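Local coordinates for protein AbyA5 (Verrucosispora maris, PDB 4YWF) that catalyses acetate elimination in spirotetronate biosynthesis, acting as an esterase-like lyase of the alpha/beta-hydrolase superfamily, at residues A[105-110]-A[154-159]; A[160-165]-A[172-177]; A[262-267]-A[273-278]. The protein carries 4 engineered substitutions. All blocks are in the same frame, centred on the assembly; numbering follows the deposited sequence.

Interaction 1 of 3, residues A[105-110]-A[154-159]; sequences AVFDRW and IKEQWA
Phe107 reaches from helix 94-111 onto Glu156 and Ala159, two residues of the turn that follows strand 143-148. The tight part is at the far end of the ring. Phe107 CZ lies 3.4 Å from Ala159 CB, and CE1 and CE2 both come near the same methyl group. Nearer the helix, Phe107 CB lies 3.9 Å from Glu156 CG. The ring gets this far because its CG is anti to the backbone N (chi1 -177°), which brings it over to the 154-159 segment. Glu156 offers the methylene part of its chain to the phenyl group. The chain then bends at chi2 (83°), and the carboxylate plane ends 70° from the ring plane. Glu156 OE2 is bonded by Lys155 NZ at 2.9 Å and also takes a hydrogen bond from Trp132 NE1. Lys155 NZ meets OE2 on its syn side and has further acidic partners in Glu176 and Glu182. Trp132 also packs edge-to-face with Phe107. The loose side is at Trp110, one helical turn on and partly exposed. It points toward the turn, but its side chain stays 4.8 Å or more from the 154-159 segment. With an alanine at Phe107, a gap would probably open beside Ala159 CB, and Glu156 CG and Trp132 would lose their aromatic neighbour. No hydrogen bond crosses between the two segments. The helix is therefore held to the turn by apolar contact, while OE2 of the buried Glu156 is held by Lys155 and Trp132.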
loop_
_atom_site.group_PDB
_atom_site.type_symbol
_atom_site.label_atom_id
_atom_site.label_comp_id
_atom_site.label_asym_id
_atom_site.label_seq_id
_atom_site.Cartn_x
_atom_site.Cartn_y
_atom_site.Cartn_z
ATOM N N ALA A 105 -11.392 -11.092 9.724
ATOM C CA ALA A 105 -12.027 -11.509 10.984
ATOM C C ALA A 105 -11.063 -11.653 12.191
ATOM O O ALA A 105 -11.402 -11.192 13.296
ATOM C CB ALA A 105 -12.812 -12.810 10.790
ATOM N N VAL A 106 -9.908 -12.316 12.011
ATOM C CA VAL A 106 -8.975 -12.483 13.097
ATOM C C VAL A 106 -8.352 -11.149 13.468
ATOM O O VAL A 106 -8.124 -10.860 14.623
ATOM C CB VAL A 106 -7.853 -13.558 12.892
ATOM C CG1 VAL A 106 -8.486 -14.908 12.761
ATOM C CG2 VAL A 106 -6.950 -13.280 11.722
ATOM N N PHE A 107 -8.057 -10.320 12.471
ATOM C CA PHE A 107 -7.590 -9.010 12.783
ATOM C C PHE A 107 -8.659 -8.183 13.577
ATOM O O PHE A 107 -8.300 -7.468 14.583
ATOM C CB PHE A 107 -7.096 -8.244 11.564
ATOM C CG PHE A 107 -6.551 -6.929 11.937
ATOM C CD1 PHE A 107 -5.269 -6.835 12.436
ATOM C CD2 PHE A 107 -7.392 -5.827 12.013
ATOM C CE1 PHE A 107 -4.766 -5.637 12.922
ATOM C CE2 PHE A 107 -6.908 -4.617 12.493
ATOM C CZ PHE A 107 -5.588 -4.543 12.963
ATOM N N ASP A 108 -9.914 -8.296 13.153
ATOM C CA ASP A 108 -11.026 -7.553 13.772
ATOM C C ASP A 108 -11.093 -7.945 15.274
ATOM O O ASP A 108 -11.308 -7.087 16.150
ATOM C CB ASP A 108 -12.331 -7.853 13.087
ATOM C CG ASP A 108 -13.500 -7.006 13.610
ATOM O OD1 ASP A 108 -13.386 -5.875 14.140
ATOM O OD2 ASP A 108 -14.608 -7.484 13.485
ATOM N N ARG A 109 -10.936 -9.245 15.524
ATOM C CA ARG A 109 -10.936 -9.848 16.836
ATOM C C ARG A 109 -9.734 -9.301 17.655
ATOM O O ARG A 109 -9.919 -8.791 18.764
ATOM C CB ARG A 109 -10.953 -11.369 16.721
ATOM N N TRP A 110 -8.545 -9.257 17.056
ATOM C CA TRP A 110 -7.407 -8.638 17.747
ATOM C C TRP A 110 -7.554 -7.165 18.122
ATOM O O TRP A 110 -7.212 -6.741 19.233
ATOM C CB TRP A 110 -6.155 -8.752 16.912
ATOM C CG TRP A 110 -4.966 -8.116 17.565
ATOM C CD1 TRP A 110 -4.152 -8.679 18.484
ATOM C CD2 TRP A 110 -4.416 -6.838 17.276
ATOM N NE1 TRP A 110 -3.160 -7.832 18.808
ATOM C CE2 TRP A 110 -3.280 -6.690 18.076
ATOM C CE3 TRP A 110 -4.775 -5.806 16.415
ATOM C CZ2 TRP A 110 -2.490 -5.526 18.069
ATOM C CZ3 TRP A 110 -4.013 -4.658 16.403
ATOM C CH2 TRP A 110 -2.897 -4.510 17.244
ATOM N N ILE A 154 -2.657 -5.809 1.393
ATOM C CA ILE A 154 -3.889 -5.504 2.109
ATOM C C ILE A 154 -3.608 -4.729 3.381
ATOM O O ILE A 154 -2.514 -4.734 3.883
ATOM C CB ILE A 154 -4.732 -6.764 2.444
ATOM C CG1 ILE A 154 -3.978 -7.670 3.424
ATOM C CG2 ILE A 154 -5.220 -7.405 1.164
ATOM C CD1 ILE A 154 -4.883 -8.688 4.108
ATOM N N LYS A 155 -4.639 -4.086 3.896
ATOM C CA LYS A 155 -4.483 -3.028 4.905
ATOM C C LYS A 155 -4.160 -3.637 6.285
ATOM O O LYS A 155 -3.563 -2.989 7.180
ATOM C CB LYS A 155 -5.789 -2.194 4.962
ATOM C CG LYS A 155 -7.071 -2.999 5.233
ATOM C CD LYS A 155 -8.373 -2.180 5.097
ATOM C CE LYS A 155 -9.596 -3.008 5.499
ATOM N NZ LYS A 155 -9.722 -4.331 4.819
ATOM N N GLU A 156 -4.500 -4.909 6.437
ATOM C CA GLU A 156 -4.187 -5.640 7.625
ATOM C C GLU A 156 -2.686 -5.879 7.754
ATOM O O GLU A 156 -2.216 -6.189 8.839
ATOM C CB GLU A 156 -4.970 -6.975 7.668
ATOM C CG GLU A 156 -6.481 -6.767 7.988
ATOM C CD GLU A 156 -7.299 -6.393 6.763
ATOM O OE1 GLU A 156 -6.811 -6.574 5.591
ATOM O OE2 GLU A 156 -8.414 -5.888 6.953
ATOM N N GLN A 157 -1.918 -5.647 6.693
ATOM C CA GLN A 157 -0.466 -5.776 6.783
ATOM C C GLN A 157 0.095 -4.666 7.675
ATOM O O GLN A 157 1.066 -4.859 8.413
ATOM C CB GLN A 157 0.146 -5.626 5.371
ATOM C CG GLN A 157 1.394 -6.462 5.122
ATOM C CD GLN A 157 2.218 -5.951 3.940
ATOM O OE1 GLN A 157 1.693 -5.706 2.847
ATOM N NE2 GLN A 157 3.517 -5.792 4.157
ATOM N N TRP A 158 -0.513 -3.483 7.557
ATOM C CA TRP A 158 -0.083 -2.279 8.275
ATOM C C TRP A 158 -0.881 -1.914 9.508
ATOM O O TRP A 158 -0.365 -1.210 10.342
ATOM C CB TRP A 158 -0.163 -1.060 7.337
ATOM C CG TRP A 158 0.299 -1.310 5.967
ATOM C CD1 TRP A 158 -0.467 -1.327 4.843
ATOM C CD2 TRP A 158 1.623 -1.645 5.565
ATOM N NE1 TRP A 158 0.316 -1.615 3.754
ATOM C CE2 TRP A 158 1.600 -1.835 4.176
ATOM C CE3 TRP A 158 2.821 -1.811 6.247
ATOM C CZ2 TRP A 158 2.746 -2.152 3.446
ATOM C CZ3 TRP A 158 3.968 -2.093 5.519
ATOM C CH2 TRP A 158 3.910 -2.277 4.132
ATOM N N ALA A 159 -2.139 -2.364 9.618
ATOM C CA ALA A 159 -3.006 -1.942 10.693
ATOM C C ALA A 159 -2.502 -2.217 12.096
ATOM O O ALA A 159 -2.819 -1.476 12.996
ATOM C CB ALA A 159 -4.412 -2.547 10.519
#

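Interaction 2 of 3, residues A[160-165]-A[172-177]; sequences PILPEL and AVVTEM. Engineered in segment 172-177: Met177 (natural residue Leu).
Leu162 and Leu165 pack on Ala172 and Val174 within a beta-alpha-beta unit of the alpha/beta-hydrolase fold. The unit runs from strand 143-148 through helix 162-167 to strand 171-174. Ala172 and Val174 alternate with Val173, so both point to the helix while Val173 points away and packs on Leu146. Leu162 covers the most surface. It does not start out toward the strand, but its branch turns in. CG lies anti to the carbonyl carbon (chi1 -74°). CD1 is extended anti to CA (chi2 166°), and the other methyl, CD2, does the touching. CD2 meets two strand residues at once: Leu162 CD2 is 3.6 Å from Ala172 CB. The same methyl also meets Val174, through CG2 alone. Val174 sets CG1 anti to its backbone N, which turns CG2 to the backbone N side and presents it to Leu162. Leu165, one turn further along, has much the same rotamer as Leu162 but points toward the strand. It touches mainly through the base of its chain, with Leu165 CB 3.8 Å from Ala172 CB. Its CD1 is a little further from the same methyl, and its side chain also rests on Leu145. The small Ala172 thus takes contacts from both leucines. Trp132 and Ala134 of strand 127-134 pack on Leu162 as well, so the helix spans neighbouring strands of the sheet. No hydrogen bond joins the two segments; the closest approach is Leu162 CD2 to Val174 CG2 at 3.5 Å.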
loop_
_atom_site.group_PDB
_atom_site.type_symbol
_atom_site.label_atom_id
_atom_site.label_comp_id
_atom_site.label_asym_id
_atom_site.label_seq_id
_atom_site.Cartn_x
_atom_site.Cartn_y
_atom_site.Cartn_z
ATOM N N PRO A 160 -1.709 -3.285 12.294
ATOM C CA PRO A 160 -1.284 -3.538 13.654
ATOM C C PRO A 160 -0.401 -2.388 14.221
ATOM O O PRO A 160 -0.286 -2.246 15.452
ATOM C CB PRO A 160 -0.457 -4.793 13.515
ATOM C CG PRO A 160 -0.946 -5.493 12.308
ATOM C CD PRO A 160 -1.439 -4.423 11.406
ATOM N N ILE A 161 0.217 -1.581 13.354
ATOM C CA ILE A 161 1.061 -0.462 13.865
ATOM C C ILE A 161 0.309 0.842 14.088
ATOM O O ILE A 161 0.926 1.802 14.571
ATOM C CB ILE A 161 2.342 -0.194 13.041
ATOM C CG1 ILE A 161 2.023 0.169 11.584
ATOM C CG2 ILE A 161 3.255 -1.416 13.158
ATOM C CD1 ILE A 161 3.261 0.526 10.744
ATOM N N LEU A 162 -1.005 0.871 13.830
ATOM C CA LEU A 162 -1.835 2.068 14.098
ATOM C C LEU A 162 -1.622 2.686 15.466
ATOM O O LEU A 162 -1.509 3.896 15.573
ATOM C CB LEU A 162 -3.315 1.792 13.863
ATOM C CG LEU A 162 -3.715 1.690 12.393
ATOM C CD1 LEU A 162 -5.108 1.091 12.210
ATOM C CD2 LEU A 162 -3.653 3.047 11.695
ATOM N N PRO A 163 -1.599 1.884 16.527
ATOM C CA PRO A 163 -1.428 2.544 17.847
ATOM C C PRO A 163 -0.102 3.287 17.942
ATOM O O PRO A 163 -0.048 4.349 18.563
ATOM C CB PRO A 163 -1.440 1.360 18.869
ATOM C CG PRO A 163 -2.014 0.222 18.114
ATOM C CD PRO A 163 -1.780 0.438 16.639
ATOM N N GLU A 164 0.953 2.736 17.360
ATOM C CA GLU A 164 2.264 3.400 17.451
ATOM C C GLU A 164 2.310 4.655 16.590
ATOM O O GLU A 164 2.846 5.659 17.001
ATOM C CB GLU A 164 3.376 2.463 17.088
ATOM C CG GLU A 164 3.538 1.356 18.112
ATOM C CD GLU A 164 3.281 -0.011 17.528
ATOM O OE1 GLU A 164 4.275 -0.609 17.090
ATOM O OE2 GLU A 164 2.098 -0.483 17.503
ATOM N N LEU A 165 1.683 4.633 15.422
ATOM C CA LEU A 165 1.493 5.884 14.646
ATOM C C LEU A 165 0.643 6.962 15.345
ATOM O O LEU A 165 0.991 8.145 15.365
ATOM C CB LEU A 165 0.890 5.557 13.285
ATOM C CG LEU A 165 1.721 4.724 12.325
ATOM C CD1 LEU A 165 0.879 4.385 11.074
ATOM C CD2 LEU A 165 2.993 5.426 11.906
ATOM N N ALA A 172 -4.246 8.313 12.180
ATOM C CA ALA A 172 -3.654 7.356 11.249
ATOM C C ALA A 172 -4.781 6.510 10.641
ATOM O O ALA A 172 -5.649 6.030 11.349
ATOM C CB ALA A 172 -2.596 6.470 11.936
ATOM N N VAL A 173 -4.795 6.429 9.316
ATOM C CA VAL A 173 -5.820 5.698 8.598
ATOM C C VAL A 173 -5.165 4.803 7.558
ATOM O O VAL A 173 -4.481 5.293 6.617
ATOM C CB VAL A 173 -6.730 6.622 7.844
ATOM C CG1 VAL A 173 -7.747 5.806 7.069
ATOM C CG2 VAL A 173 -7.415 7.599 8.793
ATOM N N VAL A 174 -5.376 3.510 7.677
ATOM C CA VAL A 174 -4.678 2.543 6.842
ATOM C C VAL A 174 -5.774 1.911 5.958
ATOM O O VAL A 174 -6.826 1.419 6.443
ATOM C CB VAL A 174 -3.985 1.450 7.673
ATOM C CG1 VAL A 174 -3.513 0.318 6.764
ATOM C CG2 VAL A 174 -2.786 2.030 8.459
ATOM N N THR A 175 -5.573 1.988 4.682
ATOM C CA THR A 175 -6.473 1.308 3.763
ATOM C C THR A 175 -5.653 0.554 2.702
ATOM O O THR A 175 -4.443 0.256 2.931
ATOM C CB THR A 175 -7.473 2.338 3.200
ATOM O OG1 THR A 175 -8.493 1.692 2.409
ATOM C CG2 THR A 175 -6.719 3.385 2.414
ATOM N N GLU A 176 -6.272 0.292 1.548
ATOM C CA GLU A 176 -5.690 -0.572 0.527
ATOM C C GLU A 176 -6.200 -0.090 -0.839
ATOM O O GLU A 176 -7.171 0.662 -0.916
ATOM C CB GLU A 176 -6.073 -2.059 0.760
ATOM C CG GLU A 176 -7.590 -2.209 0.971
ATOM C CD GLU A 176 -7.951 -3.424 1.818
ATOM O OE1 GLU A 176 -7.041 -4.211 2.054
ATOM O OE2 GLU A 176 -9.146 -3.582 2.213
HETATM N N MSE A 177 -5.514 -0.477 -1.904
HETATM C CA MSE A 177 -5.852 0.015 -3.268
HETATM C C MSE A 177 -7.166 -0.496 -3.816
HETATM O O MSE A 177 -7.696 -1.463 -3.268
HETATM C CB MSE A 177 -4.705 -0.367 -4.238
HETATM C CG MSE A 177 -3.553 0.606 -4.015
HETATM SE SE MSE A 177 -2.041 0.332 -5.263
HETATM C CE MSE A 177 -2.991 0.890 -6.926
#

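Interaction 3 of 3, residues A[262-267]-A[273-278]; sequences DTLARL and ATVFDH
The Phe276 ring is met obliquely by Leu264, whose CD1 comes within 4.3 Å of ring atom CE1. Beyond the two segments, the Phe276 side chain also touches Lys250 and Gln253 of helix 250-255, and Val261. This aromatic contact is slight. Val275 carries most of the rest. Its CG2 lies anti to the backbone N (with chi1, measured to CG1, at 61°) and rests against the backbone of helix 258-268, 3.8 Å from Ala265 N. The same methyl is 3.9 Å from Leu264 CB. Ala265 has only a methyl group to offer, and its CB lies 4.1 Å from Val275 CB. The two backbones can then come close, with Ala265 CA 5.4 Å from Val275 CA. No hydrogen bond joins the segments. Val261 and Thr268, a turn before and a turn after, also touch Val275. The contact folds the short helix 275-278 back onto helix 258-268, with helix 250-255 beside Phe276. In the sequence these helices fall between strands 233-239 and 296-301 of the central sheet.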
loop_
_atom_site.group_PDB
_atom_site.type_symbol
_atom_site.label_atom_id
_atom_site.label_comp_id
_atom_site.label_asym_id
_atom_site.label_seq_id
_atom_site.Cartn_x
_atom_site.Cartn_y
_atom_site.Cartn_z
ATOM N N ASP A 262 -0.717 -9.896 -13.969
ATOM C CA ASP A 262 -2.035 -10.550 -13.767
ATOM C C ASP A 262 -2.798 -9.820 -12.706
ATOM O O ASP A 262 -3.989 -9.539 -12.861
ATOM C CB ASP A 262 -1.846 -11.979 -13.308
ATOM C CG ASP A 262 -1.681 -12.971 -14.459
ATOM O OD1 ASP A 262 -2.181 -12.727 -15.583
ATOM O OD2 ASP A 262 -1.055 -14.019 -14.218
ATOM N N THR A 263 -2.100 -9.498 -11.612
ATOM C CA THR A 263 -2.720 -8.622 -10.589
ATOM C C THR A 263 -3.193 -7.311 -11.147
ATOM O O THR A 263 -4.326 -6.868 -10.899
ATOM C CB THR A 263 -1.729 -8.358 -9.447
ATOM O OG1 THR A 263 -1.363 -9.601 -8.914
ATOM C CG2 THR A 263 -2.324 -7.521 -8.358
ATOM N N LEU A 264 -2.329 -6.649 -11.914
ATOM C CA LEU A 264 -2.732 -5.344 -12.474
ATOM C C LEU A 264 -3.956 -5.465 -13.343
ATOM O O LEU A 264 -4.848 -4.618 -13.320
ATOM C CB LEU A 264 -1.610 -4.728 -13.333
ATOM C CG LEU A 264 -0.658 -3.667 -12.771
ATOM C CD1 LEU A 264 0.059 -2.984 -13.947
ATOM C CD2 LEU A 264 -1.342 -2.592 -11.915
ATOM N N ALA A 265 -3.964 -6.500 -14.173
ATOM C CA ALA A 265 -5.116 -6.788 -14.987
ATOM C C ALA A 265 -6.354 -7.044 -14.105
ATOM O O ALA A 265 -7.415 -6.519 -14.394
ATOM C CB ALA A 265 -4.827 -7.958 -15.896
ATOM N N ARG A 266 -6.220 -7.786 -12.998
ATOM C CA ARG A 266 -7.408 -7.995 -12.129
ATOM C C ARG A 266 -7.852 -6.664 -11.557
ATOM O O ARG A 266 -8.997 -6.239 -11.712
ATOM C CB ARG A 266 -7.139 -8.958 -10.960
ATOM C CG ARG A 266 -8.305 -8.980 -9.944
ATOM C CD ARG A 266 -9.648 -9.451 -10.558
ATOM N NE ARG A 266 -9.519 -10.821 -11.120
ATOM C CZ ARG A 266 -10.010 -11.960 -10.600
ATOM N NH1 ARG A 266 -10.743 -11.985 -9.476
ATOM N NH2 ARG A 266 -9.749 -13.102 -11.237
ATOM N N LEU A 267 -6.935 -5.950 -10.909
ATOM C CA LEU A 267 -7.371 -4.678 -10.305
ATOM C C LEU A 267 -7.996 -3.690 -11.269
ATOM O O LEU A 267 -8.958 -3.021 -10.923
ATOM C CB LEU A 267 -6.244 -3.981 -9.509
ATOM C CG LEU A 267 -5.406 -4.797 -8.558
ATOM C CD1 LEU A 267 -4.373 -3.890 -7.976
ATOM C CD2 LEU A 267 -6.188 -5.518 -7.445
ATOM N N ALA A 273 -2.989 -9.127 -21.914
ATOM C CA ALA A 273 -2.782 -8.602 -23.282
ATOM C C ALA A 273 -3.163 -7.117 -23.452
ATOM O O ALA A 273 -2.652 -6.424 -24.332
ATOM C CB ALA A 273 -3.638 -9.429 -24.250
ATOM N N THR A 274 -4.125 -6.666 -22.660
ATOM C CA THR A 274 -4.611 -5.304 -22.783
ATOM C C THR A 274 -4.152 -4.357 -21.621
ATOM O O THR A 274 -4.312 -3.158 -21.744
ATOM C CB THR A 274 -6.153 -5.282 -22.891
ATOM O OG1 THR A 274 -6.726 -5.895 -21.733
ATOM C CG2 THR A 274 -6.636 -6.037 -24.150
ATOM N N VAL A 275 -3.599 -4.877 -20.531
ATOM C CA VAL A 275 -3.456 -4.032 -19.335
ATOM C C VAL A 275 -2.484 -2.866 -19.542
ATOM O O VAL A 275 -2.826 -1.734 -19.278
ATOM C CB VAL A 275 -3.151 -4.835 -18.039
ATOM C CG1 VAL A 275 -1.857 -5.600 -18.130
ATOM C CG2 VAL A 275 -3.167 -3.897 -16.810
ATOM N N PHE A 276 -1.323 -3.111 -20.111
ATOM C CA PHE A 276 -0.360 -2.029 -20.362
ATOM C C PHE A 276 -0.838 -0.956 -21.321
ATOM O O PHE A 276 -0.612 0.227 -21.071
ATOM C CB PHE A 276 0.951 -2.601 -20.787
ATOM C CG PHE A 276 1.661 -3.277 -19.671
ATOM C CD1 PHE A 276 1.965 -2.560 -18.486
ATOM C CD2 PHE A 276 2.033 -4.582 -19.756
ATOM C CE1 PHE A 276 2.600 -3.172 -17.425
ATOM C CE2 PHE A 276 2.678 -5.187 -18.724
ATOM C CZ PHE A 276 2.961 -4.496 -17.554
ATOM N N ASP A 277 -1.579 -1.360 -22.361
ATOM C CA ASP A 277 -2.210 -0.425 -23.239
ATOM C C ASP A 277 -3.188 0.343 -22.444
ATOM O O ASP A 277 -3.333 1.579 -22.593
ATOM C CB ASP A 277 -2.980 -1.108 -24.381
ATOM C CG ASP A 277 -2.108 -1.491 -25.522
ATOM O OD1 ASP A 277 -0.909 -1.066 -25.584
ATOM O OD2 ASP A 277 -2.623 -2.239 -26.364
ATOM N N HIS A 278 -3.873 -0.377 -21.566
ATOM C CA HIS A 278 -4.876 0.267 -20.747
ATOM C C HIS A 278 -4.286 1.413 -19.878
ATOM O O HIS A 278 -4.945 2.419 -19.676
ATOM C CB HIS A 278 -5.640 -0.781 -19.914
ATOM C CG HIS A 278 -6.782 -0.209 -19.136
ATOM N ND1 HIS A 278 -7.906 0.314 -19.729
ATOM C CD2 HIS A 278 -6.963 -0.060 -17.807
ATOM C CE1 HIS A 278 -8.730 0.767 -18.808
ATOM N NE2 HIS A 278 -8.182 0.547 -17.628
#

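In the fold
The three contacts follow one another along the chain; none nests in or crosses another. Interaction 1 closes the longest loop, 43 residues that include strands 118-124, 127-134 and 143-148. It brings helix 94-111 to the turn after the last of these. Interaction 2 begins at the next residue and closes a short loop from helix 162-167 back to strand 171-174. The two contacts touch, since Lys155 NZ forms a salt bridge with Glu176 OE2 at 2.8 Å. Interaction 3 comes later, a short helix-to-helix closure that falls in sequence between strands 233-239 and 296-301. Its centre is about 28 Å from the centre of each of the others.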